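Local atomic coordinates of meso-diaminopimelate dehydrogenase (Clostridium tetani, PDB entry 3WGQ), a protein that probably catalyses the reversible NADP-dependent oxidative deamination of meso-diaminopimelate at its D-configured amino centre. Residues B[285-290]-B[308-313]; B[128-133]-B[303-308]; B[32-37]-B[48-53]; B[3-8]-B[27-32]. The protein carries 6 engineered substitutions. One frame throughout, in Å; residues are numbered along the deposited sequence.

In the fold
Along the chain interaction 4 closes first, then interaction 3; the segments of interactions 1 and 2 alternate. Interactions 3 and 4 share E32 and strand 29-36, and add its two neighbours, 50-52 and 5-10, at one end of the seven-stranded parallel sheet of the Rossmann-type dinucleotide-binding domain; their centres are about 15 Å apart. Interaction 1, about 14 Å from interaction 4 between centres, meets it through a salt bridge from R289 of helix 276-297 to D28. Interactions 1 and 2 share I308, lie about 12 Å apart between centres, and both touch the second subunit. The four contacts therefore lead from the sheet edge through helix 276-297 to the dimer interface.

Interaction 1: residues B[285-290]-B[308-313]; sequences VAYSRA and IPFSYL
L313 drives one methyl, CD2, into the face of the Y287 ring, and this is the tight part of the contact. L313 CD2 stands 3.4 Å from the centroid of the Y287 ring and 6° off its normal, a CH-pi contact centred on the aromatic face. I308 approaches the same ring at its edge, with I308 CD1 3.8 Å from Y287 CD1, so two aliphatic groups meet it from different directions. Beside them A290 CB packs 3.7 Å from Y312 CB and 3.9 Å from I308 CG2. In the fold, this joins helix 276-297 to the irregular connection between strand 301-303 and helix 318-324; F310, on that connection, meets F310 of the second subunit. The direct polar link across the contact is looser. R289 sends CG anti to its own backbone N (chi1 177°), and a bend at chi3 brings NH1 within 3.0 Å of L313 O; the angle at hydrogen, 129°, makes this a weak bond, while NH2 forms a salt bridge with D28. A single water sits at the hydroxyl end of Y287: water 1 accepts from Y287 OH at 2.6 Å and donates to I308 O at 2.8 Å, bridging helix and loop where their atoms do not bond directly.

Interaction 2: residues B[128-133]-B[303-308]; sequences FSLNRL and VTVLDI
L130 and V305 cross at a slant where helix 123-138 faces the turn that follows strand 301-303, the last strand of the parallel Rossmann-type sheet. L130 turns its branch point toward V305, with L130 CG 3.8 Å from V305 CG2, and its two methyls divide the work. L130 CD1 lies against V305 CB at 4.0 Å, whereas L130 CD2 reaches past the side chain to the backbone, 3.4 Å from V305 O. V305 meets this fork with CG2, which its chi1 of -62° places between the backbone N and the carbonyl carbon. One helical turn on, L133 and L306 are again inclined to each other and meet methyl to methyl, L133 CD2 3.8 Å from L306 CD2. The loop bearing V305 and L306 is shaped by an ST turn, in which T304 OG1 accepts from L306 N at 3.2 Å, and D307 returns to bond T304 N. No hydrogen bond crosses between the segments, and the contact is mainly aliphatic and buried. Y287 of helix 276-297 covers L130 and V305, while L325 of the second subunit packs on S129 and L133. A single branch of L306 touches both helix leucines, for L306 CD2 also lies 4.1 Å from L130 CD2.

Interaction 3: residues B[32-37]-B[48-53]; sequences EAIFTR and SKLVHI
I34 is held through both its backbone N and its O by the neighbouring strand: I34 N donates to K49 O at 2.9 Å and I34 O accepts from V51 N at 2.8 Å. The alternation continues as T36 N bonds V51 O and I53 N bonds T36 O, the pattern of parallel strands in which every second residue of 32-36 supplies both donor and acceptor. CA-H...O contacts run between these bonds, with F35 CA 3.1 Å from V51 O. Together they attach strand 50-52, the outermost strand on this side of the parallel Rossmann-type sheet, to strand 29-36; the axes of strand portions 32-36 and 50-52 are 49° apart. Apolar contacts divide between the sheet faces. On one, I34 CG2 meets L50 CD2 at 3.7 Å, and T36 CG2 touches the same methyl. On the other, F35 runs alongside V51 in the same direction. A V51 chi1 of 175° sets CG1 anti to the backbone N and against the ring, V51 CG1 3.7 Å from F35 CE1, while Y59 meets the F35 ring edge-to-face. Polar side chains act at the strand ends. H52 has T36 O over one ring face and gives a weak bond from NE2 to R37 O at 3.2 Å; its ND1 bonds S54. R37 turns its NE to D75, and K49 reaches L31 O with NZ.

Interaction 4: residues B[3-8]-B[27-32]; sequences SKIRIG and DDMELE
The first beta-alpha-beta unit of the Rossmann-type domain brings strand 5-10 beside strand 29-36, with helix 14-23 as the crossover, and I5 and I7 carry the pairing. I5 N donates to D28 O at 2.9 Å, and I5 O receives E30 N. Two residues on, I7 N donates to E30 O at 2.9 Å, and I7 O takes E32 N at 2.8 Å. These straight bonds define a parallel register, with the short strand axes 39° apart. The face of I5, I7 and M29 is apolar: M29 CG lies 3.8 Å from I5 CB, and its extended chain carries M29 SD to 4.1 Å from I7 CG1. Helix 14-23 covers part of this face through I23, and R289 of helix 276-297 packs on I5 and M29. R6, which shares a face with E30, touches E32 through aliphatic parts, R6 CB 3.5 Å from E32 CG, while their charged atoms stay apart; the R6 guanidinium instead forms a salt bridge with D64. Before strand 5-10 begins, K4 bends at chi2 (-70°) and folds along the turn, which brings K4 NZ to D27 O at 2.7 Å, above the carbonyl plane.

Interaction 1: residues B[285-290]-B[308-313]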
loop_
_atom_site.group_PDB
_atom_site.type_symbol
_atom_site.label_atom_id
_atom_site.label_comp_id
_atom_site.label_asym_id
_atom_site.label_seq_id
_atom_site.Cartn_x
_atom_site.Cartn_y
_atom_site.Cartn_z
ATOM N N VAL B 285 -13.807 5.136 -8.894
ATOM C CA VAL B 285 -14.290 4.143 -9.843
ATOM C C VAL B 285 -13.807 2.741 -9.476
ATOM O O VAL B 285 -14.587 1.789 -9.513
ATOM C CB VAL B 285 -13.860 4.493 -11.279
ATOM C CG1 VAL B 285 -14.224 3.360 -12.239
ATOM C CG2 VAL B 285 -14.561 5.766 -11.717
ATOM N N ALA B 286 -12.535 2.618 -9.099
ATOM C CA ALA B 286 -11.991 1.319 -8.718
ATOM C C ALA B 286 -12.795 0.740 -7.552
ATOM O O ALA B 286 -13.144 -0.445 -7.544
ATOM C CB ALA B 286 -10.526 1.455 -8.324
ATOM N N TYR B 287 -13.093 1.579 -6.567
ATOM C CA TYR B 287 -13.853 1.122 -5.417
ATOM C C TYR B 287 -15.300 0.793 -5.747
ATOM O O TYR B 287 -15.955 0.050 -5.013
ATOM C CB TYR B 287 -13.750 2.140 -4.287
ATOM C CG TYR B 287 -12.554 1.841 -3.412
ATOM C CD1 TYR B 287 -12.623 0.856 -2.427
ATOM C CD2 TYR B 287 -11.322 2.453 -3.648
ATOM C CE1 TYR B 287 -11.489 0.475 -1.700
ATOM C CE2 TYR B 287 -10.183 2.080 -2.929
ATOM C CZ TYR B 287 -10.274 1.090 -1.961
ATOM O OH TYR B 287 -9.148 0.698 -1.268
ATOM N N SER B 288 -15.799 1.341 -6.851
ATOM C CA SER B 288 -17.159 1.050 -7.282
ATOM C C SER B 288 -17.224 -0.415 -7.695
ATOM O O SER B 288 -18.230 -1.078 -7.468
ATOM C CB SER B 288 -17.562 1.936 -8.459
ATOM O OG SER B 288 -17.966 3.209 -7.992
ATOM N N ARG B 289 -16.148 -0.909 -8.304
ATOM C CA ARG B 289 -16.092 -2.303 -8.728
ATOM C C ARG B 289 -16.183 -3.166 -7.477
ATOM O O ARG B 289 -16.867 -4.189 -7.470
ATOM C CB ARG B 289 -14.780 -2.603 -9.476
ATOM C CG ARG B 289 -14.632 -4.077 -9.882
ATOM C CD ARG B 289 -13.372 -4.371 -10.705
ATOM N NE ARG B 289 -13.352 -3.660 -11.984
ATOM C CZ ARG B 289 -12.695 -2.529 -12.204
ATOM N NH1 ARG B 289 -11.988 -1.966 -11.231
ATOM N NH2 ARG B 289 -12.754 -1.950 -13.397
ATOM N N ALA B 290 -15.496 -2.742 -6.418
ATOM C CA ALA B 290 -15.492 -3.465 -5.146
ATOM C C ALA B 290 -16.870 -3.468 -4.490
ATOM O O ALA B 290 -17.327 -4.498 -4.007
ATOM C CB ALA B 290 -14.471 -2.847 -4.186
ATOM N N ILE B 308 -12.223 -3.424 2.906
ATOM C CA ILE B 308 -12.179 -4.055 1.582
ATOM C C ILE B 308 -10.855 -4.638 1.084
ATOM O O ILE B 308 -9.863 -3.925 0.953
ATOM C CB ILE B 308 -12.662 -3.053 0.510
ATOM C CG1 ILE B 308 -14.042 -2.503 0.893
ATOM C CG2 ILE B 308 -12.722 -3.735 -0.856
ATOM C CD1 ILE B 308 -14.517 -1.362 0.013
ATOM N N PRO B 309 -10.837 -5.945 0.776
ATOM C CA PRO B 309 -9.626 -6.606 0.279
ATOM C C PRO B 309 -9.290 -6.008 -1.081
ATOM O O PRO B 309 -10.187 -5.712 -1.879
ATOM C CB PRO B 309 -10.049 -8.073 0.162
ATOM C CG PRO B 309 -11.145 -8.196 1.171
ATOM C CD PRO B 309 -11.916 -6.924 0.979
ATOM N N PHE B 310 -8.007 -5.833 -1.354
ATOM C CA PHE B 310 -7.583 -5.249 -2.619
ATOM C C PHE B 310 -8.040 -6.060 -3.829
ATOM O O PHE B 310 -8.203 -5.514 -4.918
ATOM C CB PHE B 310 -6.059 -5.085 -2.637
ATOM C CG PHE B 310 -5.559 -3.912 -1.829
ATOM C CD1 PHE B 310 -6.384 -3.270 -0.903
ATOM C CD2 PHE B 310 -4.251 -3.459 -1.984
ATOM C CE1 PHE B 310 -5.910 -2.202 -0.150
ATOM C CE2 PHE B 310 -3.768 -2.390 -1.233
ATOM C CZ PHE B 310 -4.594 -1.759 -0.315
ATOM N N SER B 311 -8.254 -7.358 -3.642
ATOM C CA SER B 311 -8.702 -8.212 -4.743
ATOM C C SER B 311 -10.007 -7.704 -5.361
ATOM O O SER B 311 -10.228 -7.855 -6.562
ATOM C CB SER B 311 -8.911 -9.650 -4.263
ATOM O OG SER B 311 -9.952 -9.709 -3.301
ATOM N N TYR B 312 -10.875 -7.111 -4.546
ATOM C CA TYR B 312 -12.149 -6.604 -5.057
ATOM C C TYR B 312 -12.012 -5.407 -6.001
ATOM O O TYR B 312 -12.944 -5.078 -6.728
ATOM C CB TYR B 312 -13.077 -6.228 -3.900
ATOM C CG TYR B 312 -13.707 -7.409 -3.194
ATOM C CD1 TYR B 312 -12.959 -8.233 -2.357
ATOM C CD2 TYR B 312 -15.063 -7.699 -3.362
ATOM C CE1 TYR B 312 -13.545 -9.317 -1.698
ATOM C CE2 TYR B 312 -15.659 -8.778 -2.712
ATOM C CZ TYR B 312 -14.896 -9.584 -1.881
ATOM O OH TYR B 312 -15.483 -10.649 -1.233
ATOM N N LEU B 313 -10.848 -4.765 -5.990
ATOM C CA LEU B 313 -10.591 -3.600 -6.832
ATOM C C LEU B 313 -10.209 -3.968 -8.259
ATOM O O LEU B 313 -10.140 -3.101 -9.129
ATOM C CB LEU B 313 -9.463 -2.759 -6.230
ATOM C CG LEU B 313 -9.634 -2.190 -4.818
ATOM C CD1 LEU B 313 -8.307 -1.559 -4.385
ATOM C CD2 LEU B 313 -10.759 -1.148 -4.791
HETATM O O HOH W 1 -9.370 -1.209 0.417
#

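Interaction 2: residues B[128-133]-B[303-308]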
loop_
_atom_site.group_PDB
_atom_site.type_symbol
_atom_site.label_atom_id
_atom_site.label_comp_id
_atom_site.label_asym_id
_atom_site.label_seq_id
_atom_site.Cartn_x
_atom_site.Cartn_y
_atom_site.Cartn_z
ATOM N N PHE B 128 -4.192 6.850 1.678
ATOM C CA PHE B 128 -3.294 7.228 2.764
ATOM C C PHE B 128 -3.757 6.557 4.056
ATOM O O PHE B 128 -2.941 6.122 4.858
ATOM C CB PHE B 128 -3.249 8.756 2.923
ATOM C CG PHE B 128 -2.326 9.442 1.942
ATOM C CD1 PHE B 128 -1.813 8.752 0.848
ATOM C CD2 PHE B 128 -1.964 10.770 2.121
ATOM C CE1 PHE B 128 -0.945 9.376 -0.058
ATOM C CE2 PHE B 128 -1.098 11.408 1.221
ATOM C CZ PHE B 128 -0.586 10.711 0.133
ATOM N N SER B 129 -5.073 6.464 4.239
ATOM C CA SER B 129 -5.637 5.825 5.424
ATOM C C SER B 129 -5.152 4.380 5.494
ATOM O O SER B 129 -4.657 3.918 6.521
ATOM C CB SER B 129 -7.163 5.835 5.351
ATOM O OG SER B 129 -7.642 7.123 5.029
ATOM N N LEU B 130 -5.302 3.667 4.383
ATOM C CA LEU B 130 -4.870 2.280 4.310
ATOM C C LEU B 130 -3.402 2.143 4.667
ATOM O O LEU B 130 -3.022 1.232 5.390
ATOM C CB LEU B 130 -5.073 1.728 2.906
ATOM C CG LEU B 130 -6.511 1.392 2.526
ATOM C CD1 LEU B 130 -6.642 1.337 1.011
ATOM C CD2 LEU B 130 -6.907 0.057 3.191
ATOM N N ASN B 131 -2.575 3.049 4.153
ATOM C CA ASN B 131 -1.158 2.948 4.431
ATOM C C ASN B 131 -0.774 3.323 5.852
ATOM O O ASN B 131 0.232 2.841 6.357
ATOM C CB ASN B 131 -0.357 3.712 3.369
ATOM C CG ASN B 131 -0.204 2.892 2.082
ATOM O OD1 ASN B 131 -1.017 2.983 1.159
ATOM N ND2 ASN B 131 0.816 2.052 2.048
ATOM N N ARG B 132 -1.576 4.157 6.512
ATOM C CA ARG B 132 -1.293 4.487 7.915
ATOM C C ARG B 132 -1.579 3.201 8.694
ATOM O O ARG B 132 -0.801 2.772 9.545
ATOM C CB ARG B 132 -2.230 5.587 8.432
ATOM C CG ARG B 132 -2.009 6.970 7.861
ATOM C CD ARG B 132 -3.153 7.901 8.289
ATOM N NE ARG B 132 -3.143 9.124 7.506
ATOM C CZ ARG B 132 -4.153 9.558 6.765
ATOM N NH1 ARG B 132 -5.292 8.880 6.694
ATOM N NH2 ARG B 132 -4.008 10.669 6.068
ATOM N N LEU B 133 -2.712 2.582 8.389
ATOM C CA LEU B 133 -3.099 1.345 9.061
ATOM C C LEU B 133 -2.061 0.244 8.850
ATOM O O LEU B 133 -1.633 -0.402 9.798
ATOM C CB LEU B 133 -4.466 0.869 8.556
ATOM C CG LEU B 133 -4.982 -0.445 9.166
ATOM C CD1 LEU B 133 -4.943 -0.374 10.682
ATOM C CD2 LEU B 133 -6.405 -0.720 8.682
ATOM N N VAL B 303 -19.311 0.768 4.812
ATOM C CA VAL B 303 -17.964 0.217 4.898
ATOM C C VAL B 303 -16.965 1.301 4.518
ATOM O O VAL B 303 -17.338 2.321 3.927
ATOM C CB VAL B 303 -17.760 -0.977 3.932
ATOM C CG1 VAL B 303 -18.542 -2.178 4.418
ATOM C CG2 VAL B 303 -18.187 -0.590 2.518
ATOM N N THR B 304 -15.702 1.076 4.867
ATOM C CA THR B 304 -14.634 2.007 4.532
ATOM C C THR B 304 -13.575 1.225 3.752
ATOM O O THR B 304 -13.658 -0.000 3.643
ATOM C CB THR B 304 -13.982 2.615 5.799
ATOM O OG1 THR B 304 -13.209 1.616 6.473
ATOM C CG2 THR B 304 -15.053 3.152 6.746
ATOM N N VAL B 305 -12.584 1.924 3.206
ATOM C CA VAL B 305 -11.527 1.245 2.460
ATOM C C VAL B 305 -10.815 0.208 3.335
ATOM O O VAL B 305 -10.229 -0.749 2.827
ATOM C CB VAL B 305 -10.475 2.252 1.933
ATOM C CG1 VAL B 305 -11.129 3.222 0.960
ATOM C CG2 VAL B 305 -9.854 3.023 3.093
ATOM N N LEU B 306 -10.876 0.402 4.650
ATOM C CA LEU B 306 -10.217 -0.498 5.591
ATOM C C LEU B 306 -10.877 -1.874 5.668
ATOM O O LEU B 306 -10.261 -2.825 6.134
ATOM C CB LEU B 306 -10.198 0.112 6.998
ATOM C CG LEU B 306 -9.754 1.572 7.176
ATOM C CD1 LEU B 306 -9.812 1.938 8.655
ATOM C CD2 LEU B 306 -8.354 1.764 6.638
ATOM N N ASP B 307 -12.120 -1.976 5.210
ATOM C CA ASP B 307 -12.856 -3.245 5.251
ATOM C C ASP B 307 -12.774 -4.032 3.948
ATOM O O ASP B 307 -13.210 -5.183 3.893
ATOM C CB ASP B 307 -14.351 -2.999 5.521
ATOM C CG ASP B 307 -14.610 -2.154 6.759
ATOM O OD1 ASP B 307 -14.103 -2.497 7.842
ATOM O OD2 ASP B 307 -15.343 -1.147 6.644
ATOM N N ILE B 308 -12.223 -3.424 2.906
ATOM C CA ILE B 308 -12.179 -4.055 1.582
ATOM C C ILE B 308 -10.855 -4.638 1.084
ATOM O O ILE B 308 -9.863 -3.925 0.953
ATOM C CB ILE B 308 -12.662 -3.053 0.510
ATOM C CG1 ILE B 308 -14.042 -2.503 0.893
ATOM C CG2 ILE B 308 -12.722 -3.735 -0.856
ATOM C CD1 ILE B 308 -14.517 -1.362 0.013
#

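Interaction 3: residues B[32-37]-B[48-53]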
loop_
_atom_site.group_PDB
_atom_site.type_symbol
_atom_site.label_atom_id
_atom_site.label_comp_id
_atom_site.label_asym_id
_atom_site.label_seq_id
_atom_site.Cartn_x
_atom_site.Cartn_y
_atom_site.Cartn_z
ATOM N N GLU B 32 -24.371 5.031 -16.862
ATOM C CA GLU B 32 -25.799 5.050 -17.136
ATOM C C GLU B 32 -26.337 6.471 -17.190
ATOM O O GLU B 32 -27.085 6.820 -18.095
ATOM C CB GLU B 32 -26.560 4.256 -16.072
ATOM C CG GLU B 32 -26.405 2.749 -16.188
ATOM C CD GLU B 32 -26.795 2.232 -17.561
ATOM O OE1 GLU B 32 -27.896 2.587 -18.037
ATOM O OE2 GLU B 32 -26.002 1.470 -18.159
ATOM N N ALA B 33 -25.952 7.290 -16.219
ATOM C CA ALA B 33 -26.424 8.663 -16.174
ATOM C C ALA B 33 -25.599 9.550 -15.252
ATOM O O ALA B 33 -24.940 9.074 -14.327
ATOM C CB ALA B 33 -27.882 8.692 -15.733
ATOM N N ILE B 34 -25.657 10.847 -15.530
ATOM C CA ILE B 34 -24.963 11.861 -14.756
ATOM C C ILE B 34 -26.068 12.790 -14.258
ATOM O O ILE B 34 -26.731 13.463 -15.047
ATOM C CB ILE B 34 -23.979 12.644 -15.642
ATOM C CG1 ILE B 34 -22.995 11.669 -16.295
ATOM C CG2 ILE B 34 -23.227 13.667 -14.817
ATOM C CD1 ILE B 34 -22.048 12.321 -17.292
ATOM N N PHE B 35 -26.269 12.813 -12.946
ATOM C CA PHE B 35 -27.311 13.632 -12.349
ATOM C C PHE B 35 -26.806 15.001 -11.915
ATOM O O PHE B 35 -25.831 15.110 -11.176
ATOM C CB PHE B 35 -27.919 12.874 -11.176
ATOM C CG PHE B 35 -28.460 11.522 -11.560
ATOM C CD1 PHE B 35 -29.692 11.407 -12.201
ATOM C CD2 PHE B 35 -27.711 10.372 -11.344
ATOM C CE1 PHE B 35 -30.166 10.170 -12.622
ATOM C CE2 PHE B 35 -28.175 9.128 -11.760
ATOM C CZ PHE B 35 -29.408 9.026 -12.403
ATOM N N THR B 36 -27.470 16.045 -12.394
ATOM C CA THR B 36 -27.087 17.413 -12.068
ATOM C C THR B 36 -28.273 18.281 -11.658
ATOM O O THR B 36 -29.408 18.020 -12.045
ATOM C CB THR B 36 -26.420 18.089 -13.268
ATOM O OG1 THR B 36 -26.220 19.477 -12.978
ATOM C CG2 THR B 36 -27.296 17.950 -14.504
ATOM N N ARG B 37 -27.999 19.321 -10.876
ATOM C CA ARG B 37 -29.046 20.238 -10.452
ATOM C C ARG B 37 -29.274 21.291 -11.536
ATOM O O ARG B 37 -30.308 21.958 -11.551
ATOM C CB ARG B 37 -28.669 20.924 -9.133
ATOM C CG ARG B 37 -28.779 20.034 -7.897
ATOM C CD ARG B 37 -28.444 20.812 -6.626
ATOM N NE ARG B 37 -28.614 20.025 -5.401
ATOM C CZ ARG B 37 -29.788 19.738 -4.842
ATOM N NH1 ARG B 37 -30.914 20.174 -5.391
ATOM N NH2 ARG B 37 -29.836 19.018 -3.725
ATOM N N SER B 48 -26.084 12.970 -23.808
ATOM C CA SER B 48 -27.140 11.993 -23.580
ATOM C C SER B 48 -27.223 11.528 -22.134
ATOM O O SER B 48 -28.313 11.264 -21.620
ATOM C CB SER B 48 -26.925 10.777 -24.488
ATOM O OG SER B 48 -27.831 9.731 -24.172
ATOM N N LYS B 49 -26.071 11.439 -21.480
ATOM C CA LYS B 49 -26.007 10.970 -20.102
ATOM C C LYS B 49 -26.586 11.901 -19.041
ATOM O O LYS B 49 -27.023 11.433 -17.992
ATOM C CB LYS B 49 -24.560 10.628 -19.740
ATOM C CG LYS B 49 -23.911 9.616 -20.674
ATOM C CD LYS B 49 -24.666 8.300 -20.678
ATOM C CE LYS B 49 -23.976 7.279 -21.556
ATOM N NZ LYS B 49 -24.708 5.987 -21.541
ATOM N N LEU B 50 -26.596 13.206 -19.298
ATOM C CA LEU B 50 -27.121 14.144 -18.312
ATOM C C LEU B 50 -28.601 13.972 -17.995
ATOM O O LEU B 50 -29.442 13.926 -18.888
ATOM C CB LEU B 50 -26.849 15.586 -18.744
ATOM C CG LEU B 50 -25.468 16.108 -18.335
ATOM C CD1 LEU B 50 -25.313 17.563 -18.732
ATOM C CD2 LEU B 50 -25.306 15.951 -16.835
ATOM N N VAL B 51 -28.903 13.880 -16.703
ATOM C CA VAL B 51 -30.266 13.713 -16.213
ATOM C C VAL B 51 -30.461 14.614 -15.004
ATOM O O VAL B 51 -29.591 14.694 -14.138
ATOM C CB VAL B 51 -30.531 12.260 -15.777
ATOM C CG1 VAL B 51 -31.922 12.145 -15.156
ATOM C CG2 VAL B 51 -30.394 11.331 -16.963
ATOM N N HIS B 52 -31.604 15.285 -14.932
ATOM C CA HIS B 52 -31.853 16.175 -13.812
ATOM C C HIS B 52 -32.009 15.403 -12.509
ATOM O O HIS B 52 -32.658 14.358 -12.457
ATOM C CB HIS B 52 -33.079 17.055 -14.079
ATOM C CG HIS B 52 -33.178 18.226 -13.157
ATOM N ND1 HIS B 52 -33.910 18.194 -11.990
ATOM C CD2 HIS B 52 -32.564 19.433 -13.182
ATOM C CE1 HIS B 52 -33.738 19.328 -11.334
ATOM N NE2 HIS B 52 -32.924 20.097 -12.035
ATOM N N ILE B 53 -31.386 15.928 -11.458
ATOM C CA ILE B 53 -31.395 15.319 -10.134
ATOM C C ILE B 53 -32.780 14.939 -9.607
ATOM O O ILE B 53 -32.907 14.040 -8.784
ATOM C CB ILE B 53 -30.741 16.265 -9.101
ATOM C CG1 ILE B 53 -30.512 15.526 -7.785
ATOM C CG2 ILE B 53 -31.629 17.493 -8.889
ATOM C CD1 ILE B 53 -29.582 14.349 -7.921
#

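Interaction 4: residues B[3-8]-B[27-32]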
loop_
_atom_site.group_PDB
_atom_site.type_symbol
_atom_site.label_atom_id
_atom_site.label_comp_id
_atom_site.label_asym_id
_atom_site.label_seq_id
_atom_site.Cartn_x
_atom_site.Cartn_y
_atom_site.Cartn_z
ATOM N N SER B 3 -22.716 -7.885 -19.929
ATOM C CA SER B 3 -22.865 -7.646 -18.463
ATOM C C SER B 3 -21.783 -6.691 -17.967
ATOM O O SER B 3 -20.614 -7.063 -17.846
ATOM C CB SER B 3 -22.781 -8.972 -17.700
ATOM O OG SER B 3 -21.563 -9.644 -17.970
ATOM N N LYS B 4 -22.186 -5.457 -17.686
ATOM C CA LYS B 4 -21.269 -4.429 -17.213
ATOM C C LYS B 4 -21.792 -3.839 -15.912
ATOM O O LYS B 4 -22.981 -3.936 -15.612
ATOM C CB LYS B 4 -21.158 -3.308 -18.247
ATOM C CG LYS B 4 -20.775 -3.750 -19.651
ATOM C CD LYS B 4 -19.338 -4.217 -19.727
ATOM C CE LYS B 4 -18.944 -4.493 -21.167
ATOM N NZ LYS B 4 -17.523 -4.927 -21.300
ATOM N N ILE B 5 -20.901 -3.233 -15.138
ATOM C CA ILE B 5 -21.299 -2.600 -13.885
ATOM C C ILE B 5 -21.914 -1.258 -14.292
ATOM O O ILE B 5 -21.270 -0.452 -14.953
ATOM C CB ILE B 5 -20.070 -2.381 -12.962
ATOM C CG1 ILE B 5 -19.380 -3.727 -12.696
ATOM C CG2 ILE B 5 -20.506 -1.756 -11.640
ATOM C CD1 ILE B 5 -18.124 -3.638 -11.835
ATOM N N ARG B 6 -23.172 -1.034 -13.928
ATOM C CA ARG B 6 -23.854 0.206 -14.297
ATOM C C ARG B 6 -23.590 1.330 -13.300
ATOM O O ARG B 6 -24.074 1.306 -12.167
ATOM C CB ARG B 6 -25.356 -0.050 -14.420
ATOM C CG ARG B 6 -25.709 -1.038 -15.524
ATOM C CD ARG B 6 -27.153 -1.468 -15.416
ATOM N NE ARG B 6 -27.415 -2.084 -14.121
ATOM C CZ ARG B 6 -28.614 -2.478 -13.711
ATOM N NH1 ARG B 6 -29.665 -2.320 -14.501
ATOM N NH2 ARG B 6 -28.762 -3.021 -12.509
ATOM N N ILE B 7 -22.831 2.327 -13.739
ATOM C CA ILE B 7 -22.479 3.433 -12.864
ATOM C C ILE B 7 -23.341 4.672 -13.037
ATOM O O ILE B 7 -23.774 5.000 -14.135
ATOM C CB ILE B 7 -20.995 3.844 -13.065
ATOM C CG1 ILE B 7 -20.077 2.631 -12.844
ATOM C CG2 ILE B 7 -20.635 4.983 -12.107
ATOM C CD1 ILE B 7 -20.166 2.013 -11.460
ATOM N N GLY B 8 -23.576 5.353 -11.923
ATOM C CA GLY B 8 -24.338 6.581 -11.937
ATOM C C GLY B 8 -23.503 7.627 -11.221
ATOM O O GLY B 8 -22.931 7.343 -10.177
ATOM N N ASP B 27 -13.195 -1.196 -19.022
ATOM C CA ASP B 27 -14.050 -1.948 -19.932
ATOM C C ASP B 27 -15.226 -2.689 -19.306
ATOM O O ASP B 27 -16.224 -2.935 -19.979
ATOM C CB ASP B 27 -13.203 -2.945 -20.735
ATOM C CG ASP B 27 -12.108 -2.266 -21.537
ATOM O OD1 ASP B 27 -12.409 -1.266 -22.222
ATOM O OD2 ASP B 27 -10.950 -2.737 -21.489
ATOM N N ASP B 28 -15.121 -3.052 -18.034
ATOM C CA ASP B 28 -16.205 -3.777 -17.380
ATOM C C ASP B 28 -17.293 -2.847 -16.832
ATOM O O ASP B 28 -18.223 -3.286 -16.149
ATOM C CB ASP B 28 -15.638 -4.654 -16.256
ATOM C CG ASP B 28 -15.121 -3.843 -15.082
ATOM O OD1 ASP B 28 -14.588 -2.737 -15.303
ATOM O OD2 ASP B 28 -15.237 -4.324 -13.935
ATOM N N MET B 29 -17.176 -1.560 -17.146
ATOM C CA MET B 29 -18.138 -0.570 -16.672
ATOM C C MET B 29 -18.768 0.286 -17.751
ATOM O O MET B 29 -18.196 0.504 -18.823
ATOM C CB MET B 29 -17.488 0.359 -15.658
ATOM C CG MET B 29 -17.216 -0.274 -14.326
ATOM S SD MET B 29 -16.382 0.916 -13.306
ATOM C CE MET B 29 -15.562 -0.153 -12.134
ATOM N N GLU B 30 -19.946 0.802 -17.425
ATOM C CA GLU B 30 -20.697 1.646 -18.334
ATOM C C GLU B 30 -21.391 2.747 -17.537
ATOM O O GLU B 30 -21.906 2.510 -16.444
ATOM C CB GLU B 30 -21.725 0.793 -19.071
ATOM C CG GLU B 30 -22.367 1.449 -20.270
ATOM C CD GLU B 30 -23.155 0.451 -21.097
ATOM O OE1 GLU B 30 -24.148 -0.109 -20.575
ATOM O OE2 GLU B 30 -22.768 0.218 -22.266
ATOM N N LEU B 31 -21.382 3.953 -18.085
ATOM C CA LEU B 31 -22.016 5.095 -17.449
ATOM C C LEU B 31 -23.486 5.123 -17.849
ATOM O O LEU B 31 -23.813 5.220 -19.032
ATOM C CB LEU B 31 -21.343 6.390 -17.902
ATOM C CG LEU B 31 -21.965 7.691 -17.397
ATOM C CD1 LEU B 31 -21.988 7.707 -15.873
ATOM C CD2 LEU B 31 -21.165 8.868 -17.937
ATOM N N GLU B 32 -24.371 5.031 -16.862
ATOM C CA GLU B 32 -25.799 5.050 -17.136
ATOM C C GLU B 32 -26.337 6.471 -17.190
ATOM O O GLU B 32 -27.085 6.820 -18.095
ATOM C CB GLU B 32 -26.560 4.256 -16.072
ATOM C CG GLU B 32 -26.405 2.749 -16.188
ATOM C CD GLU B 32 -26.795 2.232 -17.561
ATOM O OE1 GLU B 32 -27.896 2.587 -18.037
ATOM O OE2 GLU B 32 -26.002 1.470 -18.159
#